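Long-range contact in putative lipoprotein (Bacteroides fragilis, PDB 3QNK), which is of unknown function but, as a SusD-like outer-membrane lipoprotein, probably helps capture glycans for uptake: residues Ile281-Tyr295 against Cys309-Ile323. Residues are numbered along the deposited sequence; the frame is centred on the assembly and turned at random.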
loop_
_atom_site.group_PDB
_atom_site.type_symbol
_atom_site.label_atom_id
_atom_site.label_comp_id
_atom_site.label_asym_id
_atom_site.label_seq_id
_atom_site.Cartn_x
_atom_site.Cartn_y
_atom_site.Cartn_z
ATOM N N ILE B 281 -3.307 -9.127 -33.921
ATOM C CA ILE B 281 -4.002 -8.622 -35.102
ATOM C C ILE B 281 -4.150 -9.765 -36.112
ATOM O O ILE B 281 -5.241 -9.954 -36.673
ATOM C CB ILE B 281 -3.286 -7.353 -35.674
ATOM C CG1 ILE B 281 -3.834 -6.068 -35.024
ATOM C CG2 ILE B 281 -3.475 -7.229 -37.182
ATOM C CD1 ILE B 281 -3.650 -5.886 -33.619
ATOM N N ASP B 282 -3.085 -10.573 -36.266
ATOM C CA ASP B 282 -3.051 -11.719 -37.188
ATOM C C ASP B 282 -4.075 -12.788 -36.844
ATOM O O ASP B 282 -4.496 -13.521 -37.742
ATOM C CB ASP B 282 -1.648 -12.353 -37.190
ATOM C CG ASP B 282 -0.583 -11.594 -37.995
ATOM O OD1 ASP B 282 -0.958 -10.678 -38.785
ATOM O OD2 ASP B 282 0.618 -11.941 -37.868
ATOM N N ALA B 283 -4.467 -12.888 -35.542
ATOM C CA ALA B 283 -5.392 -13.883 -35.026
ATOM C C ALA B 283 -6.886 -13.533 -35.297
ATOM O O ALA B 283 -7.743 -14.425 -35.197
ATOM C CB ALA B 283 -5.156 -14.070 -33.550
ATOM N N PHE B 284 -7.206 -12.268 -35.658
ATOM C CA PHE B 284 -8.571 -11.882 -36.020
ATOM C C PHE B 284 -8.872 -12.387 -37.419
ATOM O O PHE B 284 -8.147 -12.095 -38.363
ATOM C CB PHE B 284 -8.787 -10.370 -35.948
ATOM C CG PHE B 284 -8.900 -9.823 -34.555
ATOM C CD1 PHE B 284 -10.128 -9.807 -33.894
ATOM C CD2 PHE B 284 -7.793 -9.295 -33.912
ATOM C CE1 PHE B 284 -10.237 -9.291 -32.602
ATOM C CE2 PHE B 284 -7.899 -8.766 -32.624
ATOM C CZ PHE B 284 -9.114 -8.777 -31.970
ATOM N N GLU B 285 -9.901 -13.202 -37.529
ATOM C CA GLU B 285 -10.320 -13.806 -38.783
ATOM C C GLU B 285 -11.026 -12.831 -39.682
ATOM O O GLU B 285 -11.530 -11.802 -39.219
ATOM C CB GLU B 285 -11.283 -14.959 -38.492
ATOM C CG GLU B 285 -10.647 -16.187 -37.871
ATOM C CD GLU B 285 -11.691 -17.186 -37.429
ATOM O OE1 GLU B 285 -12.396 -17.724 -38.312
ATOM O OE2 GLU B 285 -11.856 -17.381 -36.201
HETATM N N MSE B 286 -11.159 -13.212 -40.965
HETATM C CA MSE B 286 -11.949 -12.476 -41.944
HETATM C C MSE B 286 -13.424 -12.643 -41.563
HETATM O O MSE B 286 -13.763 -13.593 -40.847
HETATM C CB MSE B 286 -11.666 -13.006 -43.358
HETATM C CG MSE B 286 -10.217 -12.873 -43.748
HETATM SE SE MSE B 286 -9.584 -11.040 -43.658
HETATM C CE MSE B 286 -10.456 -10.280 -45.164
ATOM N N ALA B 287 -14.304 -11.750 -42.040
ATOM C CA ALA B 287 -15.741 -11.788 -41.706
ATOM C C ALA B 287 -16.402 -13.114 -42.034
ATOM O O ALA B 287 -17.389 -13.441 -41.378
ATOM C CB ALA B 287 -16.475 -10.671 -42.401
ATOM N N ASP B 288 -15.837 -13.909 -42.967
ATOM C CA ASP B 288 -16.390 -15.202 -43.391
ATOM C C ASP B 288 -15.729 -16.390 -42.686
ATOM O O ASP B 288 -15.885 -17.540 -43.101
ATOM C CB ASP B 288 -16.218 -15.365 -44.913
ATOM C CG ASP B 288 -14.771 -15.476 -45.367
ATOM O OD1 ASP B 288 -13.881 -15.048 -44.614
ATOM O OD2 ASP B 288 -14.534 -15.964 -46.492
ATOM N N GLY B 289 -14.949 -16.115 -41.666
ATOM C CA GLY B 289 -14.295 -17.188 -40.948
ATOM C C GLY B 289 -13.065 -17.759 -41.621
ATOM O O GLY B 289 -12.624 -18.855 -41.277
ATOM N N THR B 290 -12.489 -17.012 -42.572
ATOM C CA THR B 290 -11.277 -17.327 -43.322
ATOM C C THR B 290 -10.107 -16.697 -42.566
ATOM O O THR B 290 -10.315 -15.666 -41.934
ATOM C CB THR B 290 -11.493 -16.783 -44.743
ATOM O OG1 THR B 290 -12.086 -17.830 -45.501
ATOM C CG2 THR B 290 -10.239 -16.214 -45.428
ATOM N N PRO B 291 -8.871 -17.246 -42.595
ATOM C CA PRO B 291 -7.767 -16.542 -41.932
ATOM C C PRO B 291 -7.321 -15.343 -42.770
ATOM O O PRO B 291 -7.410 -15.345 -44.011
ATOM C CB PRO B 291 -6.666 -17.591 -41.820
ATOM C CG PRO B 291 -7.191 -18.812 -42.447
ATOM C CD PRO B 291 -8.374 -18.453 -43.274
ATOM N N ALA B 292 -6.893 -14.295 -42.072
ATOM C CA ALA B 292 -6.380 -13.061 -42.652
ATOM C C ALA B 292 -4.923 -13.284 -43.114
ATOM O O ALA B 292 -4.282 -14.292 -42.726
ATOM C CB ALA B 292 -6.445 -11.960 -41.593
ATOM N N THR B 293 -4.371 -12.340 -43.914
ATOM C CA THR B 293 -2.945 -12.427 -44.238
ATOM C C THR B 293 -2.170 -12.248 -42.905
ATOM O O THR B 293 -2.576 -11.441 -42.043
ATOM C CB THR B 293 -2.565 -11.407 -45.319
ATOM O OG1 THR B 293 -3.288 -11.710 -46.507
ATOM C CG2 THR B 293 -1.078 -11.430 -45.660
ATOM N N GLN B 294 -1.116 -13.061 -42.706
ATOM C CA GLN B 294 -0.292 -12.999 -41.489
ATOM C C GLN B 294 0.889 -12.109 -41.771
ATOM O O GLN B 294 1.573 -12.310 -42.781
ATOM C CB GLN B 294 0.164 -14.399 -41.039
ATOM C CG GLN B 294 -0.929 -15.454 -40.887
ATOM C CD GLN B 294 -1.882 -15.145 -39.788
ATOM O OE1 GLN B 294 -1.626 -15.436 -38.628
ATOM N NE2 GLN B 294 -3.011 -14.551 -40.134
ATOM N N TYR B 295 1.146 -11.120 -40.891
ATOM C CA TYR B 295 2.243 -10.177 -41.120
ATOM C C TYR B 295 3.373 -10.281 -40.122
ATOM O O TYR B 295 4.439 -9.769 -40.421
ATOM C CB TYR B 295 1.709 -8.746 -41.122
ATOM C CG TYR B 295 0.790 -8.470 -42.287
ATOM C CD1 TYR B 295 -0.569 -8.747 -42.209
ATOM C CD2 TYR B 295 1.280 -7.918 -43.473
ATOM C CE1 TYR B 295 -1.422 -8.499 -43.283
ATOM C CE2 TYR B 295 0.436 -7.653 -44.545
ATOM C CZ TYR B 295 -0.913 -7.956 -44.451
ATOM O OH TYR B 295 -1.750 -7.706 -45.506
ATOM N N CYS B 309 -2.665 -4.398 -50.087
ATOM C CA CYS B 309 -2.941 -5.500 -49.158
ATOM C C CYS B 309 -4.179 -5.036 -48.366
ATOM O O CYS B 309 -4.463 -3.825 -48.354
ATOM C CB CYS B 309 -1.719 -5.774 -48.273
ATOM S SG CYS B 309 -1.606 -4.750 -46.773
ATOM N N GLY B 310 -4.948 -5.911 -47.771
ATOM C CA GLY B 310 -6.134 -5.362 -47.102
ATOM C C GLY B 310 -6.089 -5.510 -45.609
ATOM O O GLY B 310 -7.099 -5.889 -44.994
ATOM N N ILE B 311 -4.895 -5.243 -45.033
ATOM C CA ILE B 311 -4.567 -5.492 -43.635
ATOM C C ILE B 311 -5.751 -5.182 -42.696
ATOM O O ILE B 311 -6.125 -6.073 -41.925
ATOM C CB ILE B 311 -3.238 -4.842 -43.169
ATOM C CG1 ILE B 311 -2.912 -5.244 -41.729
ATOM C CG2 ILE B 311 -3.206 -3.323 -43.384
ATOM C CD1 ILE B 311 -1.544 -5.436 -41.393
ATOM N N TYR B 312 -6.394 -4.010 -42.830
ATOM C CA TYR B 312 -7.486 -3.637 -41.923
ATOM C C TYR B 312 -8.876 -3.700 -42.572
ATOM O O TYR B 312 -9.838 -3.252 -41.959
ATOM C CB TYR B 312 -7.237 -2.236 -41.317
ATOM C CG TYR B 312 -5.856 -2.088 -40.709
ATOM C CD1 TYR B 312 -5.339 -3.059 -39.850
ATOM C CD2 TYR B 312 -5.072 -0.970 -40.973
ATOM C CE1 TYR B 312 -4.080 -2.919 -39.279
ATOM C CE2 TYR B 312 -3.793 -0.836 -40.431
ATOM C CZ TYR B 312 -3.301 -1.818 -39.588
ATOM O OH TYR B 312 -2.059 -1.695 -39.017
ATOM N N GLU B 313 -8.984 -4.298 -43.780
ATOM C CA GLU B 313 -10.209 -4.497 -44.539
ATOM C C GLU B 313 -10.761 -5.923 -44.348
ATOM O O GLU B 313 -10.008 -6.880 -44.204
ATOM C CB GLU B 313 -9.915 -4.243 -46.040
ATOM C CG GLU B 313 -9.885 -2.775 -46.476
ATOM C CD GLU B 313 -9.053 -2.405 -47.699
ATOM O OE1 GLU B 313 -8.848 -3.281 -48.572
ATOM O OE2 GLU B 313 -8.617 -1.230 -47.790
ATOM N N GLY B 314 -12.074 -6.031 -44.362
ATOM C CA GLY B 314 -12.847 -7.275 -44.353
ATOM C C GLY B 314 -12.808 -8.192 -43.156
ATOM O O GLY B 314 -13.219 -9.358 -43.266
ATOM N N ARG B 315 -12.371 -7.664 -42.003
ATOM C CA ARG B 315 -12.248 -8.431 -40.760
ATOM C C ARG B 315 -13.588 -8.659 -40.084
ATOM O O ARG B 315 -14.575 -7.987 -40.411
ATOM C CB ARG B 315 -11.312 -7.697 -39.789
ATOM C CG ARG B 315 -9.861 -7.581 -40.233
ATOM C CD ARG B 315 -9.148 -8.893 -40.531
ATOM N NE ARG B 315 -7.791 -8.572 -40.938
ATOM C CZ ARG B 315 -6.711 -8.856 -40.225
ATOM N NH1 ARG B 315 -6.806 -9.603 -39.132
ATOM N NH2 ARG B 315 -5.514 -8.443 -40.629
ATOM N N GLU B 316 -13.633 -9.625 -39.150
ATOM C CA GLU B 316 -14.849 -9.924 -38.379
ATOM C C GLU B 316 -15.134 -8.762 -37.355
ATOM O O GLU B 316 -14.187 -8.059 -36.983
ATOM C CB GLU B 316 -14.716 -11.281 -37.683
ATOM C CG GLU B 316 -13.592 -11.345 -36.665
ATOM C CD GLU B 316 -14.020 -11.605 -35.231
ATOM O OE1 GLU B 316 -15.080 -11.088 -34.798
ATOM O OE2 GLU B 316 -13.266 -12.319 -34.529
ATOM N N PRO B 317 -16.406 -8.513 -36.913
ATOM C CA PRO B 317 -16.691 -7.335 -36.062
ATOM C C PRO B 317 -15.790 -7.104 -34.837
ATOM O O PRO B 317 -15.518 -5.942 -34.529
ATOM C CB PRO B 317 -18.138 -7.578 -35.621
ATOM C CG PRO B 317 -18.754 -8.294 -36.762
ATOM C CD PRO B 317 -17.669 -9.208 -37.275
ATOM N N ARG B 318 -15.309 -8.174 -34.151
ATOM C CA ARG B 318 -14.492 -8.033 -32.927
ATOM C C ARG B 318 -13.165 -7.360 -33.220
ATOM O O ARG B 318 -12.575 -6.773 -32.313
ATOM C CB ARG B 318 -14.274 -9.372 -32.216
ATOM C CG ARG B 318 -15.551 -9.967 -31.626
ATOM C CD ARG B 318 -15.362 -11.358 -31.060
ATOM N NE ARG B 318 -14.962 -12.327 -32.077
ATOM C CZ ARG B 318 -14.851 -13.635 -31.867
ATOM N NH1 ARG B 318 -15.127 -14.148 -30.683
ATOM N NH2 ARG B 318 -14.469 -14.437 -32.843
ATOM N N PHE B 319 -12.709 -7.398 -34.486
ATOM C CA PHE B 319 -11.472 -6.738 -34.867
ATOM C C PHE B 319 -11.626 -5.217 -34.700
ATOM O O PHE B 319 -10.841 -4.610 -33.978
ATOM C CB PHE B 319 -11.050 -7.102 -36.291
ATOM C CG PHE B 319 -9.894 -6.272 -36.788
ATOM C CD1 PHE B 319 -8.585 -6.568 -36.405
ATOM C CD2 PHE B 319 -10.111 -5.163 -37.606
ATOM C CE1 PHE B 319 -7.522 -5.797 -36.855
ATOM C CE2 PHE B 319 -9.038 -4.382 -38.046
ATOM C CZ PHE B 319 -7.751 -4.716 -37.679
ATOM N N TYR B 320 -12.656 -4.625 -35.339
ATOM C CA TYR B 320 -12.953 -3.181 -35.314
ATOM C C TYR B 320 -13.466 -2.749 -33.949
ATOM O O TYR B 320 -13.362 -1.577 -33.605
ATOM C CB TYR B 320 -13.963 -2.803 -36.430
ATOM C CG TYR B 320 -13.489 -3.237 -37.803
ATOM C CD1 TYR B 320 -12.454 -2.563 -38.453
ATOM C CD2 TYR B 320 -13.968 -4.408 -38.389
ATOM C CE1 TYR B 320 -11.971 -2.998 -39.686
ATOM C CE2 TYR B 320 -13.492 -4.852 -39.626
ATOM C CZ TYR B 320 -12.500 -4.148 -40.269
ATOM O OH TYR B 320 -12.018 -4.662 -41.452
ATOM N N ALA B 321 -13.955 -3.705 -33.161
ATOM C CA ALA B 321 -14.456 -3.486 -31.813
ATOM C C ALA B 321 -13.325 -3.389 -30.810
ATOM O O ALA B 321 -13.483 -2.713 -29.797
ATOM C CB ALA B 321 -15.389 -4.618 -31.415
ATOM N N ASN B 322 -12.201 -4.073 -31.060
ATOM C CA ASN B 322 -11.070 -4.106 -30.137
ATOM C C ASN B 322 -9.859 -3.245 -30.523
ATOM O O ASN B 322 -9.104 -2.820 -29.628
ATOM C CB ASN B 322 -10.545 -5.540 -30.050
ATOM C CG ASN B 322 -11.320 -6.469 -29.179
ATOM O OD1 ASN B 322 -10.884 -6.775 -28.075
ATOM N ND2 ASN B 322 -12.413 -7.029 -29.696
ATOM N N ILE B 323 -9.586 -3.106 -31.842
ATOM C CA ILE B 323 -8.354 -2.488 -32.301
ATOM C C ILE B 323 -8.540 -1.092 -32.882
ATOM O O ILE B 323 -9.346 -0.898 -33.795
ATOM C CB ILE B 323 -7.665 -3.448 -33.339
ATOM C CG1 ILE B 323 -7.507 -4.913 -32.821
ATOM C CG2 ILE B 323 -6.343 -2.912 -33.854
ATOM C CD1 ILE B 323 -6.837 -5.129 -31.412
#
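Arg315 and Phe284 carry this contact, in which a single beta bridge, Met286 with Arg315, joins two loops of a SusD-like alpha-alpha superhelical protein, one following helix 278-283 and the other leading into helix 317-322. In the bridge Glu316 N donates to Glu285 O (3.0 Å) and Ala287 N to Gly314 O (2.9 Å). Arg315 bends at chi2 (-57°), and the turn carries its guanidinium back to the carbonyls of Ile281 and Phe284. There NH1 donates to Ile281 O at 2.9 Å, the oxygen tilted from the guanidinium plane, and weakly to Phe284 O. Ile281 O takes Phe284 N from the opposite face of its carbonyl plane, so this oxygen is gripped from both faces. Ala292 CB lies over the centre of the guanidinium, 3.4 Å from Arg315 CZ, and NH2 of the same arginine bonds weakly to Ile311 O.

The Phe284 ring has Glu316 OE2 at its edge and Ile323 CG1 against CE2 (3.9 Å). The Phe319 ring turns its edge to the face of Phe284 in a T-shaped pair, planes at 76°, and Phe319 CA adds a CH-pi contact over the ring. A chi1 of 171°, which swings CG of Phe319 away from its own N, also brings the ring edge to Ile281 CG1. Glu316, the N-cap of helix 317-322, accepts from Arg318 N through OE1, met from above the carboxylate plane, while Arg318 NE uses the syn lone pair of OE1 in a side-on grip; the guanidinium has further salt bridges to Glu442 and Glu446. Ile445 of helix 432-446 touches Phe284, Glu316 and Arg318. Tyr295 OH lies 3.2 Å from Cys309 SG, and Ile311 CD1 rests over one face of the Tyr295 ring, 3.5 Å from Tyr295 CD1.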